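Local coordinates for lipopolysaccharide core heptose(I) kinase RfaP (Pseudomonas aeruginosa, PDB 6DFL), which phosphorylates the first heptose of the lipopolysaccharide inner core using ATP and magnesium, and also acts as a protein-tyrosine kinase that autophosphorylates, at residues M93-Y98 with S110-E115; M1-E6 with D17-V22; A146-V151 with L228-R233. All blocks are in the same frame, centred on the assembly; numbering follows the deposited sequence.

In the fold
Interaction 2 (1-6 with 17-22) closes first along the chain, then interaction 1 (93-98 with 110-115), then interaction 3 (146-151 with 228-233), so the three follow in series. The first two have centres about 10 Å apart and share one five-stranded antiparallel sheet: strand 2-5 borders strand 95-101, which borders strand 109-115. Interaction 3 joins helices 137-156 and 221-232, with its centre about 27 Å from that of interaction 1 and 37 Å from that of interaction 2, across the chain's centre from both. This separation fits the two-lobed plan of protein kinases, a sheet-rich lobe opposite a helical lobe that here holds the acyl ligand.

Interaction 1 (M93-Y98 with S110-E115); sequences MTAVAY and SFIVTE
F111 lays one face of its ring over the backbone of Y98, with Y98 C offset toward the rim and 3.6 Å from F111 CZ. Its CG occupies the crowded position between backbone N and carbonyl carbon (chi1 70°), which folds the ring across to the neighbouring strand; A97 CB meets the ring edge in plane, 3.9 Å from F111 CE1. A97 CB also packs on V113 CB, on the same face of the sheet. On the other face, Y98 turns its ring edge to I112 CB, and W79 of helix 76-87 stacks on that ring. The hydroxyl of Y98, an autophosphorylation site, is unmodified here.

The antiparallel register slips by one residue, as the bonds show. V96 N donates to V113 O at 2.9 Å, nearly along the C=O axis, while A97 N reaches the same oxygen only weakly, at 3.4 Å. V113 N answers to A97 O at 2.8 Å, from above the carbonyl plane, and E115 N closes on T94 O at 2.9 Å. Two residues facing one define a classic beta bulge, and V96, with phi -101° and psi -10°, leaves the extended backbone of its neighbours.

Past the bulge, the E115 carboxylate lies alongside T94, with OE1 3.5 Å from T94 CB. The selenomethionine M93 bends its chain so that CE comes to T114 OG1, a hydroxyl already hydrogen-bonded to K51. This is a bulged beta hairpin at the heart of a kinase-type N-lobe sheet; T114, next to the end of its second strand, is consistent with the gatekeeper position of protein kinases.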
loop_
_atom_site.group_PDB
_atom_site.type_symbol
_atom_site.label_atom_id
_atom_site.label_comp_id
_atom_site.label_asym_id
_atom_site.label_seq_id
_atom_site.Cartn_x
_atom_site.Cartn_y
_atom_site.Cartn_z
HETATM N N MSE A 93 10.072 9.479 1.237
HETATM C CA MSE A 93 11.271 10.025 1.826
HETATM C C MSE A 93 11.590 11.349 1.190
HETATM O O MSE A 93 11.174 11.632 0.072
HETATM C CB MSE A 93 12.461 9.079 1.656
HETATM C CG MSE A 93 12.371 7.795 2.446
HETATM SE SE MSE A 93 13.161 6.381 1.392
HETATM C CE MSE A 93 14.399 5.636 2.766
ATOM N N THR A 94 12.342 12.169 1.901
ATOM C CA THR A 94 12.882 13.394 1.344
ATOM C C THR A 94 14.376 13.187 1.175
ATOM O O THR A 94 15.025 12.629 2.062
ATOM C CB THR A 94 12.570 14.583 2.250
ATOM O OG1 THR A 94 11.152 14.768 2.288
ATOM C CG2 THR A 94 13.237 15.849 1.739
ATOM N N ALA A 95 14.902 13.584 0.021
ATOM C CA ALA A 95 16.298 13.366 -0.335
ATOM C C ALA A 95 17.059 14.671 -0.171
ATOM O O ALA A 95 16.747 15.660 -0.837
ATOM C CB ALA A 95 16.417 12.867 -1.769
ATOM N N VAL A 96 18.056 14.672 0.711
ATOM C CA VAL A 96 18.833 15.880 0.974
ATOM C C VAL A 96 20.184 15.886 0.273
ATOM O O VAL A 96 20.843 16.938 0.239
ATOM C CB VAL A 96 19.036 16.094 2.487
ATOM C CG1 VAL A 96 17.726 16.494 3.138
ATOM C CG2 VAL A 96 19.597 14.822 3.143
ATOM N N ALA A 97 20.610 14.768 -0.307
ATOM C CA ALA A 97 21.876 14.752 -1.024
ATOM C C ALA A 97 21.891 13.581 -1.996
ATOM O O ALA A 97 21.409 12.492 -1.669
ATOM C CB ALA A 97 23.066 14.658 -0.051
ATOM N N TYR A 98 22.476 13.811 -3.172
ATOM C CA TYR A 98 22.502 12.833 -4.246
ATOM C C TYR A 98 23.711 13.132 -5.113
ATOM O O TYR A 98 24.063 14.297 -5.297
ATOM C CB TYR A 98 21.203 12.889 -5.067
ATOM C CG TYR A 98 21.283 12.222 -6.423
ATOM C CD1 TYR A 98 21.327 10.848 -6.530
ATOM C CD2 TYR A 98 21.298 12.966 -7.594
ATOM C CE1 TYR A 98 21.388 10.229 -7.735
ATOM C CE2 TYR A 98 21.362 12.342 -8.834
ATOM C CZ TYR A 98 21.410 10.961 -8.884
ATOM O OH TYR A 98 21.467 10.318 -10.099
ATOM N N SER A 110 28.089 6.461 -6.830
ATOM C CA SER A 110 26.945 7.291 -6.490
ATOM C C SER A 110 26.621 7.230 -5.010
ATOM O O SER A 110 27.057 6.343 -4.282
ATOM C CB SER A 110 25.696 6.904 -7.287
ATOM O OG SER A 110 25.104 5.729 -6.745
ATOM N N PHE A 111 25.798 8.185 -4.590
ATOM C CA PHE A 111 25.313 8.232 -3.225
ATOM C C PHE A 111 23.974 8.953 -3.200
ATOM O O PHE A 111 23.675 9.783 -4.069
ATOM C CB PHE A 111 26.305 8.934 -2.299
ATOM C CG PHE A 111 26.426 10.412 -2.541
ATOM C CD1 PHE A 111 25.615 11.317 -1.851
ATOM C CD2 PHE A 111 27.350 10.906 -3.448
ATOM C CE1 PHE A 111 25.714 12.684 -2.067
ATOM C CE2 PHE A 111 27.467 12.271 -3.664
ATOM C CZ PHE A 111 26.636 13.165 -2.978
ATOM N N ILE A 112 23.186 8.640 -2.181
ATOM C CA ILE A 112 21.978 9.392 -1.895
ATOM C C ILE A 112 21.715 9.318 -0.401
ATOM O O ILE A 112 21.762 8.240 0.195
ATOM C CB ILE A 112 20.772 8.878 -2.718
ATOM C CG1 ILE A 112 19.505 9.647 -2.384
ATOM C CG2 ILE A 112 20.546 7.385 -2.511
ATOM C CD1 ILE A 112 18.325 9.189 -3.224
ATOM N N VAL A 113 21.404 10.462 0.192
ATOM C CA VAL A 113 21.076 10.575 1.606
ATOM C C VAL A 113 19.621 11.025 1.739
ATOM O O VAL A 113 19.265 12.104 1.257
ATOM C CB VAL A 113 22.003 11.571 2.307
ATOM C CG1 VAL A 113 21.671 11.617 3.772
ATOM C CG2 VAL A 113 23.448 11.200 2.044
ATOM N N THR A 114 18.804 10.221 2.426
ATOM C CA THR A 114 17.404 10.505 2.699
ATOM C C THR A 114 17.201 10.800 4.178
ATOM O O THR A 114 17.828 10.178 5.039
ATOM C CB THR A 114 16.506 9.317 2.313
ATOM O OG1 THR A 114 16.840 8.168 3.112
ATOM C CG2 THR A 114 16.666 8.973 0.839
ATOM N N GLU A 115 16.295 11.730 4.466
ATOM C CA GLU A 115 15.887 11.995 5.837
ATOM C C GLU A 115 15.205 10.781 6.452
ATOM O O GLU A 115 14.560 9.981 5.765
ATOM C CB GLU A 115 14.929 13.179 5.903
ATOM C CG GLU A 115 15.574 14.534 5.713
ATOM C CD GLU A 115 14.541 15.668 5.705
ATOM O OE1 GLU A 115 13.320 15.385 5.624
ATOM O OE2 GLU A 115 14.950 16.846 5.777
#

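Interaction 2 (M1-E6 with D17-V22); sequences MRLVLE and DPFEAV
Two leucines from one face of strand 2-5 close on the ring of P18. L5 CD1 is 3.9 Å from P18 CG, and L3 CD2 comes to the same carbon at 4.1 Å, so a single ring corner takes both branched tips; each leucine crosses the proline at about a right angle. L3 CG stands anti to the backbone N (chi1 179°), whereas L5 CG stands anti to the carbonyl carbon (chi1 -70°), and these different swings bring both tips to one place. L3 CD1 reaches past P18 CB to F19 CE1 at 4.2 Å, with the two side chains sliding by each other in opposite directions. F19 also turns its ring edge to R2 O, and the selenium of M1 lies loosely against CE1 of the F19 ring. No hydrogen bond links the two segments, and the strand and helix axes stay 11.5 Å apart, so the gap is bridged mostly by side-chain tips, with R2 O the one backbone atom that joins in.

The next shell fixes the helix start. D17 is the N-cap: its OD1 accepts a weak bond from F19 N at 2.8 Å and a longer bond, also weak, from E20 N, while D17 OD1 also lies in the plane of the F19 ring, at its edge. D17 OD2 forms a salt bridge with R101. F111 meets F19 edge-to-face, and W13 touches both P18 and L5.

Farther out, strand 2-5 is held by backbone hydrogen bonds to strand 95-101. The contact is thus a capped helix start packed on the outermost strand 2-5 of the five-stranded antiparallel sheet, in what is consistent with a kinase-like N-lobe.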
loop_
_atom_site.group_PDB
_atom_site.type_symbol
_atom_site.label_atom_id
_atom_site.label_comp_id
_atom_site.label_asym_id
_atom_site.label_seq_id
_atom_site.Cartn_x
_atom_site.Cartn_y
_atom_site.Cartn_z
HETATM N N MSE A 1 28.319 13.371 -14.560
HETATM C CA MSE A 1 28.207 14.089 -13.301
HETATM C C MSE A 1 26.776 14.503 -12.978
HETATM O O MSE A 1 26.149 15.248 -13.729
HETATM C CB MSE A 1 29.091 15.334 -13.321
HETATM C CG MSE A 1 28.942 16.234 -12.091
HETATM SE SE MSE A 1 29.955 15.565 -10.543
HETATM C CE MSE A 1 29.953 17.145 -9.385
ATOM N N ARG A 2 26.260 14.027 -11.852
ATOM C CA ARG A 2 25.011 14.529 -11.315
ATOM C C ARG A 2 25.176 14.749 -9.825
ATOM O O ARG A 2 25.730 13.902 -9.123
ATOM C CB ARG A 2 23.862 13.568 -11.610
ATOM C CG ARG A 2 23.387 13.691 -13.036
ATOM C CD ARG A 2 22.402 12.647 -13.409
ATOM N NE ARG A 2 22.667 12.120 -14.743
ATOM C CZ ARG A 2 21.861 11.266 -15.364
ATOM N NH1 ARG A 2 20.756 10.859 -14.750
ATOM N NH2 ARG A 2 22.151 10.816 -16.585
ATOM N N LEU A 3 24.733 15.904 -9.348
ATOM C CA LEU A 3 24.906 16.227 -7.945
ATOM C C LEU A 3 23.845 17.231 -7.553
ATOM O O LEU A 3 23.690 18.260 -8.217
ATOM C CB LEU A 3 26.300 16.799 -7.675
ATOM C CG LEU A 3 26.607 17.200 -6.231
ATOM C CD1 LEU A 3 26.937 15.970 -5.383
ATOM C CD2 LEU A 3 27.749 18.209 -6.193
ATOM N N VAL A 4 23.101 16.914 -6.501
ATOM C CA VAL A 4 22.169 17.841 -5.887
ATOM C C VAL A 4 22.413 17.792 -4.393
ATOM O O VAL A 4 22.311 16.723 -3.783
ATOM C CB VAL A 4 20.702 17.496 -6.197
ATOM C CG1 VAL A 4 19.770 18.329 -5.320
ATOM C CG2 VAL A 4 20.380 17.693 -7.690
ATOM N N LEU A 5 22.725 18.937 -3.804
ATOM C CA LEU A 5 22.891 19.049 -2.364
ATOM C C LEU A 5 21.813 19.960 -1.793
ATOM O O LEU A 5 21.485 20.998 -2.377
ATOM C CB LEU A 5 24.281 19.577 -2.006
ATOM C CG LEU A 5 25.440 18.614 -2.259
ATOM C CD1 LEU A 5 26.754 19.219 -1.800
ATOM C CD2 LEU A 5 25.201 17.281 -1.579
ATOM N N GLU A 6 21.243 19.547 -0.667
ATOM C CA GLU A 6 20.277 20.331 0.087
ATOM C C GLU A 6 20.739 20.382 1.537
ATOM O O GLU A 6 21.744 19.770 1.915
ATOM C CB GLU A 6 18.871 19.731 -0.021
ATOM C CG GLU A 6 17.813 20.729 -0.417
ATOM C CD GLU A 6 17.862 21.054 -1.898
ATOM O OE1 GLU A 6 17.536 20.149 -2.704
ATOM O OE2 GLU A 6 18.234 22.200 -2.253
ATOM N N ASP A 17 34.749 17.975 -1.497
ATOM C CA ASP A 17 34.261 17.005 -2.468
ATOM C C ASP A 17 33.174 16.182 -1.798
ATOM O O ASP A 17 33.486 15.381 -0.903
ATOM C CB ASP A 17 35.383 16.104 -2.975
ATOM C CG ASP A 17 34.897 15.064 -3.986
ATOM O OD1 ASP A 17 33.710 14.672 -3.964
ATOM O OD2 ASP A 17 35.717 14.616 -4.814
ATOM N N PRO A 18 31.906 16.317 -2.203
ATOM C CA PRO A 18 30.839 15.595 -1.500
ATOM C C PRO A 18 30.984 14.086 -1.583
ATOM O O PRO A 18 30.587 13.388 -0.647
ATOM C CB PRO A 18 29.567 16.087 -2.203
ATOM C CG PRO A 18 29.985 17.369 -2.905
ATOM C CD PRO A 18 31.391 17.119 -3.323
ATOM N N PHE A 19 31.552 13.559 -2.667
ATOM C CA PHE A 19 31.729 12.115 -2.768
ATOM C C PHE A 19 32.705 11.599 -1.721
ATOM O O PHE A 19 32.588 10.448 -1.271
ATOM C CB PHE A 19 32.206 11.742 -4.167
ATOM C CG PHE A 19 31.177 11.944 -5.212
ATOM C CD1 PHE A 19 30.913 13.206 -5.701
ATOM C CD2 PHE A 19 30.447 10.875 -5.697
ATOM C CE1 PHE A 19 29.938 13.400 -6.668
ATOM C CE2 PHE A 19 29.468 11.064 -6.671
ATOM C CZ PHE A 19 29.217 12.322 -7.151
ATOM N N GLU A 20 33.681 12.426 -1.338
ATOM C CA GLU A 20 34.491 12.117 -0.170
ATOM C C GLU A 20 33.667 12.236 1.104
ATOM O O GLU A 20 33.699 11.344 1.955
ATOM C CB GLU A 20 35.704 13.044 -0.115
ATOM C CG GLU A 20 36.609 12.958 -1.339
ATOM C CD GLU A 20 37.685 14.033 -1.341
ATOM O OE1 GLU A 20 37.478 15.078 -0.682
ATOM O OE2 GLU A 20 38.737 13.835 -1.992
ATOM N N ALA A 21 32.884 13.307 1.231
ATOM C CA ALA A 21 32.192 13.569 2.488
ATOM C C ALA A 21 31.158 12.493 2.824
ATOM O O ALA A 21 30.964 12.182 4.005
ATOM C CB ALA A 21 31.539 14.949 2.452
ATOM N N VAL A 22 30.457 11.931 1.828
ATOM C CA VAL A 22 29.492 10.887 2.176
ATOM C C VAL A 22 30.206 9.694 2.759
ATOM O O VAL A 22 29.701 9.054 3.686
ATOM C CB VAL A 22 28.620 10.436 0.990
ATOM C CG1 VAL A 22 27.282 11.104 1.066
ATOM C CG2 VAL A 22 29.314 10.621 -0.343
#

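Interaction 3 (A146-V151 with L228-R233); sequences AVARMV and LRTYFR. With G9S (S-[2-({N-[(2S)-2-hydroxy-3,3-dimethyl-4-(phosphonooxy)butanoyl]-beta-alanyl}amino)ethyl] hexadecanethioate), chain C.
The ring of Y231 presents its edge to helix 137-156: V151 C lies in its plane, and A148 O also sits near that edge. Obliquely to the ring, V151 CG1 approaches Y231 CE1 at 3.7 Å; it stands anti to the V151 backbone N, as Y231 CG does to its own N (chi1 170°). F232, next along the chain, takes Y231 CD2 over the centre of one ring face, with its own CE2 in the plane of the Y231 ring. The R149 guanidinium has A146 CA over one face, offset toward the rim, because the chain bends at chi3 (-51°).

The closest pair of the interface is A148 CB with T230 CB, 3.5 Å apart. T230 CG2, anti to the backbone N, extends along the seam to R149 CG at 3.6 Å, while T230 OG1 turns back to the R226 carbonyl. With only a methyl at A148, the helix axes approach to 7.6 Å, and A148 CA comes within 4.4 Å of Y231 CA. The helices run nearly parallel, 27° apart, in the helical C-lobe of a protein-kinase-like fold. Helix 137-156 leads toward D163, the active-site residue by similarity, and V151 sits about 11 Å from it, side chain to side chain.

Polar ends find partners nearby: Y231 OH bonds to H155 ND1, with the two rings roughly perpendicular. Y231 is an autophosphorylation site, unmodified here. The CB of L228 is directed away from helix 137-156, and its branch ends line the G9S pocket, with L228 CD1 3.4 Å from the thioester oxygen O3, while V147 CG2 touches the acyl chain farther along, 4.0 Å from C26.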
loop_
_atom_site.group_PDB
_atom_site.type_symbol
_atom_site.label_atom_id
_atom_site.label_comp_id
_atom_site.label_asym_id
_atom_site.label_seq_id
_atom_site.Cartn_x
_atom_site.Cartn_y
_atom_site.Cartn_z
ATOM N N ALA A 146 -5.927 3.375 1.829
ATOM C CA ALA A 146 -4.845 4.340 1.716
ATOM C C ALA A 146 -3.656 3.760 0.951
ATOM O O ALA A 146 -2.919 4.503 0.289
ATOM C CB ALA A 146 -4.414 4.807 3.103
ATOM N N VAL A 147 -3.467 2.441 0.986
ATOM C CA VAL A 147 -2.346 1.889 0.234
ATOM C C VAL A 147 -2.741 1.724 -1.218
ATOM O O VAL A 147 -1.953 2.007 -2.129
ATOM C CB VAL A 147 -1.862 0.560 0.848
ATOM C CG1 VAL A 147 -0.729 -0.018 0.030
ATOM C CG2 VAL A 147 -1.447 0.782 2.293
ATOM N N ALA A 148 -3.961 1.243 -1.446
ATOM C CA ALA A 148 -4.522 1.230 -2.793
ATOM C C ALA A 148 -4.349 2.582 -3.479
ATOM O O ALA A 148 -3.914 2.644 -4.629
ATOM C CB ALA A 148 -5.980 0.816 -2.732
ATOM N N ARG A 149 -4.577 3.683 -2.763
ATOM C CA ARG A 149 -4.430 4.991 -3.396
ATOM C C ARG A 149 -2.981 5.307 -3.716
ATOM O O ARG A 149 -2.675 5.862 -4.780
ATOM C CB ARG A 149 -5.021 6.090 -2.514
ATOM C CG ARG A 149 -6.535 6.211 -2.620
ATOM C CD ARG A 149 -7.058 7.447 -1.898
ATOM N NE ARG A 149 -6.563 7.570 -0.522
ATOM C CZ ARG A 149 -7.244 7.193 0.560
ATOM N NH1 ARG A 149 -8.459 6.657 0.424
ATOM N NH2 ARG A 149 -6.708 7.351 1.776
HETATM N N MSE A 150 -2.068 4.987 -2.801
HETATM C CA MSE A 150 -0.691 5.385 -2.996
HETATM C C MSE A 150 -0.069 4.596 -4.119
HETATM O O MSE A 150 0.597 5.157 -4.988
HETATM C CB MSE A 150 0.088 5.206 -1.723
HETATM C CG MSE A 150 -0.285 6.188 -0.641
HETATM SE SE MSE A 150 0.929 5.913 0.863
HETATM C CE MSE A 150 2.610 6.479 0.083
ATOM N N VAL A 151 -0.328 3.291 -4.129
ATOM C CA VAL A 151 0.249 2.425 -5.152
ATOM C C VAL A 151 -0.316 2.779 -6.522
ATOM O O VAL A 151 0.432 3.035 -7.475
ATOM C CB VAL A 151 0.012 0.945 -4.783
ATOM C CG1 VAL A 151 0.448 0.005 -5.891
ATOM C CG2 VAL A 151 0.728 0.584 -3.482
ATOM N N LEU A 228 -8.786 -3.571 -4.707
ATOM C CA LEU A 228 -8.707 -3.538 -6.166
ATOM C C LEU A 228 -9.478 -2.352 -6.743
ATOM O O LEU A 228 -8.986 -1.664 -7.653
ATOM C CB LEU A 228 -9.244 -4.845 -6.737
ATOM C CG LEU A 228 -8.392 -6.094 -6.452
ATOM C CD1 LEU A 228 -9.206 -7.365 -6.703
ATOM C CD2 LEU A 228 -7.148 -6.070 -7.319
ATOM N N ARG A 229 -10.683 -2.106 -6.220
ATOM C CA ARG A 229 -11.489 -0.976 -6.675
ATOM C C ARG A 229 -10.739 0.332 -6.480
ATOM O O ARG A 229 -10.589 1.123 -7.419
ATOM C CB ARG A 229 -12.829 -0.952 -5.927
ATOM C CG ARG A 229 -13.683 0.267 -6.242
ATOM C CD ARG A 229 -15.169 0.023 -5.898
ATOM N NE ARG A 229 -15.449 0.024 -4.460
ATOM C CZ ARG A 229 -16.376 -0.741 -3.881
ATOM N NH1 ARG A 229 -17.102 -1.583 -4.609
ATOM N NH2 ARG A 229 -16.577 -0.679 -2.574
ATOM N N THR A 230 -10.248 0.577 -5.264
ATOM C CA THR A 230 -9.530 1.822 -5.028
ATOM C C THR A 230 -8.248 1.868 -5.843
ATOM O O THR A 230 -7.859 2.930 -6.346
ATOM C CB THR A 230 -9.227 1.964 -3.551
ATOM O OG1 THR A 230 -10.436 1.796 -2.817
ATOM C CG2 THR A 230 -8.644 3.321 -3.227
ATOM N N TYR A 231 -7.596 0.715 -6.022
ATOM C CA TYR A 231 -6.336 0.707 -6.762
ATOM C C TYR A 231 -6.558 1.092 -8.225
ATOM O O TYR A 231 -5.885 1.986 -8.753
ATOM C CB TYR A 231 -5.638 -0.657 -6.668
ATOM C CG TYR A 231 -4.487 -0.698 -7.641
ATOM C CD1 TYR A 231 -3.339 0.087 -7.430
ATOM C CD2 TYR A 231 -4.552 -1.472 -8.792
ATOM C CE1 TYR A 231 -2.324 0.105 -8.332
ATOM C CE2 TYR A 231 -3.514 -1.470 -9.699
ATOM C CZ TYR A 231 -2.409 -0.677 -9.457
ATOM O OH TYR A 231 -1.379 -0.659 -10.353
ATOM N N PHE A 232 -7.492 0.413 -8.897
ATOM C CA PHE A 232 -7.761 0.673 -10.308
ATOM C C PHE A 232 -8.634 1.901 -10.541
ATOM O O PHE A 232 -8.518 2.531 -11.597
ATOM C CB PHE A 232 -8.429 -0.542 -10.947
ATOM C CG PHE A 232 -7.510 -1.728 -11.137
ATOM C CD1 PHE A 232 -6.605 -1.756 -12.186
ATOM C CD2 PHE A 232 -7.601 -2.829 -10.312
ATOM C CE1 PHE A 232 -5.815 -2.832 -12.399
ATOM C CE2 PHE A 232 -6.789 -3.920 -10.508
ATOM C CZ PHE A 232 -5.888 -3.921 -11.551
ATOM N N ARG A 233 -9.469 2.287 -9.575
ATOM C CA ARG A 233 -10.432 3.376 -9.758
ATOM C C ARG A 233 -11.301 3.064 -10.974
ATOM O O ARG A 233 -11.381 3.836 -11.928
ATOM C CB ARG A 233 -9.735 4.730 -9.896
ATOM C CG ARG A 233 -8.589 4.958 -8.922
ATOM C CD ARG A 233 -8.001 6.355 -9.069
ATOM N NE ARG A 233 -7.687 6.644 -10.466
ATOM C CZ ARG A 233 -7.244 7.819 -10.914
ATOM N NH1 ARG A 233 -7.051 8.825 -10.066
ATOM N NH2 ARG A 233 -6.995 7.993 -12.212
HETATM C C1 G9S C . -11.840 -11.861 -5.244
HETATM C C2 G9S C . -13.386 -13.544 -4.181
HETATM C C3 G9S C . -13.872 -14.980 -4.063
HETATM C C4 G9S C . -14.438 -15.593 -5.331
HETATM C C5 G9S C . -14.822 -14.581 -7.727
HETATM C C6 G9S C . -17.241 -13.554 -7.320
HETATM C C7 G9S C . -18.674 -13.980 -7.525
HETATM C C8 G9S C . -17.036 -13.190 -5.873
HETATM C C10 G9S C . -8.390 -11.518 -5.728
HETATM C C11 G9S C . -6.986 -11.954 -6.036
HETATM C C12 G9S C . -5.902 -11.136 -5.373
HETATM C C13 G9S C . -6.386 -10.082 -4.392
HETATM C C14 G9S C . -6.084 -8.623 -4.761
HETATM C C15 G9S C . -4.900 -7.966 -4.069
HETATM C C16 G9S C . -5.079 -7.515 -2.638
HETATM N N2 G9S C . -12.318 -13.214 -5.112
HETATM C C19 G9S C . -10.793 -11.422 -4.252
HETATM C C20 G9S C . -16.989 -12.362 -8.193
HETATM C C21 G9S C . -4.223 -6.357 -2.136
HETATM C C22 G9S C . -4.030 -6.331 -0.622
HETATM C C23 G9S C . -2.909 -5.514 -0.051
HETATM C C24 G9S C . -3.315 -4.416 0.909
HETATM C C25 G9S C . -2.250 -3.688 1.721
HETATM C C26 G9S C . -2.691 -2.989 3.011
HETATM C C27 G9S C . -2.648 -3.803 4.291
HETATM C C28 G9S C . -2.833 -3.034 5.565
HETATM C C29 G9S C . -1.703 -3.033 6.546
HETATM C C30 G9S C . -16.346 -14.762 -7.748
HETATM N N3 G9S C . -13.967 -14.984 -6.600
HETATM O O2 G9S C . -13.906 -12.664 -3.503
HETATM O O3 G9S C . -9.026 -10.799 -6.490
HETATM O O4 G9S C . -14.278 -14.084 -8.709
HETATM O O5 G9S C . -16.685 -15.933 -7.098
HETATM O O6 G9S C . -18.905 -14.871 -8.570
HETATM O O8 G9S C . -20.469 -16.125 -10.107
HETATM O O9 G9S C . -20.199 -13.645 -10.387
HETATM P P1 G9S C . -20.232 -14.802 -9.409
HETATM S S1 G9S C . -9.231 -12.282 -4.365
#